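Local coordinates for protein HpcH/HpaI aldolase (Desulfitobacterium hafniense, PDB 3QZ6) that belongs to the HpcH/HpaI aldolase family of TIM-barrel proteins, its own detailed function not being established, and forms an assembly of two chains, at residues A[169-175]-A[209-214]; A[197-201]-A[224-230]. One frame throughout, in Å; residues are numbered along the deposited sequence.

Contact 1: residues A[169-175]-A[209-214]; sequences DAVIFGP and VVKGFF
Val-171 and Val-210 join two neighbouring parallel strands of the eight-stranded TIM barrel: Val-171 N donates to Val-210 O at 2.9 Å, with a C=O...N angle of 168°. Next to this bond, Val-210 N reaches Asp-169 O, also at 2.9 Å, and Ala-170 CA makes a CA-H...O contact with Val-210 O at 3.2 Å. Gly-212 N closes on Val-171 O in a weak, bent bond. Among the side chains, Val-209 CG1, trans to its own backbone N (chi1 166°), lies 3.5 Å from Ala-170 CA, while Ala-170 CB meets Val-210 CB at 3.7 Å. Farther along, Ile-172 CG1 rests alongside the backbone of Gly-212 and Phe-213, 3.6 Å from Phe-213 N. Pro-175 crosses Phe-214 at about a right angle, its CD at the edge of that ring. Phe-173 and Phe-213 touch obliquely and turn toward helix 191-207, whereas Ile-172 and Phe-214 pack on Leu-234 of the next strand. Ala-170 and Ile-172 give backbone hydrogen bonding to strand 145-150. Backbone hydrogen bonds thus join the strands as far as Gly-212, beyond which the two segments meet through side chains, while apolar packing runs along the whole contact.

Contact 2: residues A[197-201]-A[224-230]; sequences YEKVY and WAVERGA
Arg-228, which meets Glu-198 across the contact, has its NH1 held by two acceptors of its own segment: Trp-224 O at 2.9 Å and, more weakly, Glu-227 OE1. The contact lies in the outer helical layer of the TIM barrel, between helix 191-207 and the end of the short helix 223-227, which a Schellman motif terminates with Gly-229 at the C' position. Arg-228 NE donates to Glu-198 OE2 at 3.2 Å and 150°, completing a network of one arginine between two glutamates. Glu-198 brings its carboxylate over by a bend at chi2 (-80°), and the donor arrives from above the carboxylate plane. Arg-228 NE lies over one face of the Trp-224 indole, offset toward the rim, and Trp-224 NE1 sits over the centre of the guanidinium, so that this positive charge probably has both carboxylates and an aromatic face around it.

Trp-224 swings its ring toward the longer helix with CG trans to the backbone N (chi1 -174°). There its CH2 touches Tyr-197 CB at 3.6 Å and its CZ3 lies 3.7 Å from Tyr-201 CE2; the three side chains form an aromatic cluster in which each tyrosine meets Trp-224 obliquely, and which Phe-213 of strand 210-215 extends toward the barrel. The Tyr-201 ring also has Arg-228 CB beside its CD2 and CE2. Its OH, hydrogen-bonded to Gly-212 O, stands 3.8 Å from Ala-230 CB and also touches Ala-225 CB, leaving this buried hydroxyl with a polar partner amid methyl groups. At the helix end, backbone bonds close the turn: Ala-225 O accepts from Arg-228 N at 3.0 Å and from Ala-230 N at 3.1 Å, the two donors reaching it from opposite faces of its carbonyl plane.

Overall arrangement
From the N terminus the chain lays down five barrel strands before reaching strand 170-173, then helix 191-207, strand 210-215 and helix 223-227, so the two contacts alternate and cross. Contact 1 closes the loop that carries helices 175-181 and 191-207, the beta-alpha-beta crossover between two adjacent barrel strands. Contact 2 begins inside that loop and ends beyond it, closing a second loop that contains strand 210-215. The barrel wall is therefore tied to its outer helical layer: Lys-211 NZ lies 2.9 Å from Arg-228 O, Phe-173 packs on Tyr-197, and Phe-213 packs on Ala-225. The two centres are about 9 Å apart.

Contact 1: residues A[169-175]-A[209-214]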
# COMPACT_ATOMS: atom_id res chain seq x y z
N ASP A 169 15.47 -25.11 -6.67
CA ASP A 169 15.89 -24.80 -5.31
C ASP A 169 14.82 -25.09 -4.26
O ASP A 169 15.13 -25.50 -3.15
CB ASP A 169 16.32 -23.33 -5.21
CG ASP A 169 17.55 -23.03 -6.06
OD1 ASP A 169 18.57 -23.72 -5.86
OD2 ASP A 169 17.48 -22.15 -6.95
N ALA A 170 13.56 -24.89 -4.62
CA ALA A 170 12.51 -24.93 -3.62
C ALA A 170 11.17 -25.25 -4.25
O ALA A 170 11.00 -25.14 -5.47
CB ALA A 170 12.45 -23.59 -2.89
N VAL A 171 10.21 -25.65 -3.42
CA VAL A 171 8.86 -25.92 -3.91
C VAL A 171 7.84 -25.23 -3.01
O VAL A 171 8.05 -25.08 -1.80
CB VAL A 171 8.58 -27.44 -3.99
CG1 VAL A 171 8.57 -28.06 -2.60
CG2 VAL A 171 7.27 -27.71 -4.71
N ILE A 172 6.74 -24.78 -3.60
CA ILE A 172 5.69 -24.11 -2.85
C ILE A 172 4.34 -24.44 -3.50
O ILE A 172 4.30 -25.15 -4.51
CB ILE A 172 5.96 -22.57 -2.75
CG1 ILE A 172 5.14 -21.94 -1.63
CG2 ILE A 172 5.70 -21.86 -4.07
CD1 ILE A 172 5.65 -20.55 -1.23
N PHE A 173 3.24 -23.97 -2.92
CA PHE A 173 1.91 -24.29 -3.42
C PHE A 173 1.12 -23.05 -3.82
O PHE A 173 1.36 -21.96 -3.29
CB PHE A 173 1.12 -25.04 -2.35
CG PHE A 173 1.88 -26.19 -1.77
CD1 PHE A 173 2.01 -27.38 -2.48
CD2 PHE A 173 2.50 -26.07 -0.54
CE1 PHE A 173 2.72 -28.44 -1.96
CE2 PHE A 173 3.23 -27.13 -0.01
CZ PHE A 173 3.34 -28.31 -0.72
N GLY A 174 0.18 -23.24 -4.73
CA GLY A 174 -0.84 -22.24 -5.03
C GLY A 174 -2.16 -22.83 -4.57
O GLY A 174 -2.82 -23.55 -5.32
N PRO A 175 -2.55 -22.54 -3.32
CA PRO A 175 -3.68 -23.26 -2.71
C PRO A 175 -5.01 -23.06 -3.44
O PRO A 175 -5.81 -23.99 -3.51
CB PRO A 175 -3.74 -22.68 -1.30
CG PRO A 175 -2.38 -22.13 -1.05
CD PRO A 175 -1.89 -21.63 -2.37
N VAL A 209 15.26 -30.64 -1.74
CA VAL A 209 14.70 -29.37 -2.19
C VAL A 209 14.08 -28.59 -1.02
O VAL A 209 13.44 -29.18 -0.15
CB VAL A 209 13.65 -29.63 -3.31
CG1 VAL A 209 12.79 -28.40 -3.58
CG2 VAL A 209 14.34 -30.11 -4.59
N VAL A 210 14.27 -27.28 -0.98
CA VAL A 210 13.73 -26.47 0.10
C VAL A 210 12.20 -26.47 0.08
O VAL A 210 11.58 -26.40 -0.97
CB VAL A 210 14.27 -25.02 0.06
CG1 VAL A 210 13.51 -24.13 1.03
CG2 VAL A 210 15.76 -25.00 0.38
N LYS A 211 11.61 -26.54 1.26
CA LYS A 211 10.16 -26.54 1.38
C LYS A 211 9.64 -25.13 1.64
O LYS A 211 10.17 -24.40 2.48
CB LYS A 211 9.74 -27.51 2.49
CG LYS A 211 9.95 -28.98 2.09
CD LYS A 211 9.73 -29.96 3.24
CE LYS A 211 10.75 -29.73 4.35
NZ LYS A 211 10.90 -30.97 5.19
N GLY A 212 8.61 -24.73 0.89
CA GLY A 212 8.02 -23.41 1.05
C GLY A 212 6.55 -23.56 1.39
O GLY A 212 5.99 -24.65 1.26
N PHE A 213 5.93 -22.49 1.86
CA PHE A 213 4.50 -22.54 2.16
C PHE A 213 3.89 -21.15 2.06
O PHE A 213 4.47 -20.18 2.53
CB PHE A 213 4.26 -23.09 3.56
CG PHE A 213 2.82 -23.45 3.83
CD1 PHE A 213 2.32 -24.69 3.46
CD2 PHE A 213 1.97 -22.56 4.47
CE1 PHE A 213 0.99 -25.03 3.71
CE2 PHE A 213 0.64 -22.89 4.73
CZ PHE A 213 0.15 -24.14 4.35
N PHE A 214 2.72 -21.07 1.44
CA PHE A 214 1.98 -19.82 1.38
C PHE A 214 0.72 -19.85 2.21
O PHE A 214 -0.10 -20.76 2.07
CB PHE A 214 1.58 -19.49 -0.06
CG PHE A 214 0.69 -18.28 -0.17
CD1 PHE A 214 1.19 -17.01 0.06
CD2 PHE A 214 -0.66 -18.42 -0.49
CE1 PHE A 214 0.37 -15.88 -0.04
CE2 PHE A 214 -1.48 -17.30 -0.59
CZ PHE A 214 -0.96 -16.02 -0.37

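Contact 2: residues A[197-201]-A[224-230]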
# COMPACT_ATOMS: atom_id res chain seq x y z
N TYR A 197 -0.03 -31.36 0.20
CA TYR A 197 1.14 -30.69 0.75
C TYR A 197 2.12 -31.73 1.29
O TYR A 197 3.32 -31.67 1.03
CB TYR A 197 0.76 -29.74 1.88
CG TYR A 197 -0.09 -28.55 1.47
CD1 TYR A 197 -0.18 -28.15 0.14
CD2 TYR A 197 -0.79 -27.83 2.42
CE1 TYR A 197 -0.95 -27.05 -0.22
CE2 TYR A 197 -1.55 -26.73 2.07
CZ TYR A 197 -1.63 -26.35 0.75
OH TYR A 197 -2.41 -25.26 0.44
N GLU A 198 1.59 -32.67 2.07
CA GLU A 198 2.41 -33.70 2.70
C GLU A 198 3.16 -34.52 1.66
O GLU A 198 4.35 -34.79 1.82
CB GLU A 198 1.57 -34.62 3.59
CG GLU A 198 0.91 -33.95 4.79
CD GLU A 198 1.86 -33.75 5.96
OE1 GLU A 198 3.09 -33.76 5.75
OE2 GLU A 198 1.37 -33.59 7.11
N LYS A 199 2.45 -34.93 0.61
CA LYS A 199 3.07 -35.72 -0.45
C LYS A 199 4.21 -34.95 -1.08
O LYS A 199 5.27 -35.49 -1.35
CB LYS A 199 2.05 -36.11 -1.52
CG LYS A 199 1.14 -37.26 -1.15
CD LYS A 199 0.12 -37.54 -2.24
CE LYS A 199 -0.83 -38.66 -1.83
NZ LYS A 199 -1.94 -38.82 -2.80
N VAL A 200 3.99 -33.66 -1.33
CA VAL A 200 5.02 -32.86 -1.96
C VAL A 200 6.21 -32.66 -1.03
O VAL A 200 7.37 -32.73 -1.46
CB VAL A 200 4.48 -31.49 -2.43
CG1 VAL A 200 5.64 -30.59 -2.88
CG2 VAL A 200 3.45 -31.70 -3.54
N TYR A 201 5.94 -32.42 0.24
CA TYR A 201 7.03 -32.24 1.21
C TYR A 201 7.91 -33.51 1.32
O TYR A 201 9.14 -33.42 1.40
CB TYR A 201 6.47 -31.85 2.58
CG TYR A 201 6.21 -30.36 2.74
CD1 TYR A 201 6.33 -29.48 1.67
CD2 TYR A 201 5.88 -29.83 3.98
CE1 TYR A 201 6.10 -28.11 1.84
CE2 TYR A 201 5.64 -28.48 4.16
CZ TYR A 201 5.75 -27.62 3.09
OH TYR A 201 5.53 -26.28 3.29
N TRP A 224 2.14 -24.65 10.90
CA TRP A 224 2.09 -25.96 10.27
C TRP A 224 3.33 -26.22 9.41
O TRP A 224 3.92 -27.30 9.46
CB TRP A 224 0.83 -26.09 9.41
CG TRP A 224 0.63 -27.47 8.83
CD1 TRP A 224 -0.07 -28.50 9.40
CD2 TRP A 224 1.13 -27.96 7.58
NE1 TRP A 224 -0.04 -29.60 8.57
CE2 TRP A 224 0.70 -29.29 7.46
CE3 TRP A 224 1.91 -27.41 6.56
CZ2 TRP A 224 1.01 -30.08 6.35
CZ3 TRP A 224 2.22 -28.19 5.46
CH2 TRP A 224 1.78 -29.51 5.37
N ALA A 225 3.72 -25.22 8.62
CA ALA A 225 4.85 -25.37 7.71
C ALA A 225 6.17 -25.33 8.47
O ALA A 225 7.11 -26.08 8.17
CB ALA A 225 4.82 -24.27 6.64
N VAL A 226 6.24 -24.44 9.45
CA VAL A 226 7.46 -24.30 10.24
C VAL A 226 7.79 -25.59 10.99
O VAL A 226 8.95 -26.03 11.02
CB VAL A 226 7.36 -23.09 11.20
CG1 VAL A 226 8.49 -23.12 12.23
CG2 VAL A 226 7.37 -21.78 10.39
N GLU A 227 6.77 -26.22 11.58
CA GLU A 227 6.93 -27.53 12.22
C GLU A 227 7.58 -28.55 11.28
O GLU A 227 8.32 -29.44 11.71
CB GLU A 227 5.57 -28.10 12.63
CG GLU A 227 5.04 -27.64 13.97
CD GLU A 227 3.73 -28.32 14.32
OE1 GLU A 227 3.07 -28.87 13.41
OE2 GLU A 227 3.36 -28.31 15.52
N ARG A 228 7.27 -28.43 10.00
CA ARG A 228 7.70 -29.43 9.03
C ARG A 228 8.99 -29.05 8.30
O ARG A 228 9.37 -29.69 7.33
CB ARG A 228 6.55 -29.73 8.06
CG ARG A 228 5.44 -30.54 8.73
CD ARG A 228 4.14 -30.51 7.96
NE ARG A 228 3.14 -31.33 8.63
CZ ARG A 228 2.53 -30.99 9.76
NH1 ARG A 228 2.81 -29.83 10.35
NH2 ARG A 228 1.63 -31.81 10.31
N GLY A 229 9.67 -28.01 8.78
CA GLY A 229 10.99 -27.67 8.28
C GLY A 229 10.98 -26.78 7.05
O GLY A 229 11.99 -26.64 6.37
N ALA A 230 9.84 -26.18 6.75
CA ALA A 230 9.75 -25.26 5.62
C ALA A 230 10.58 -24.00 5.91
O ALA A 230 10.37 -23.35 6.93
CB ALA A 230 8.31 -24.88 5.39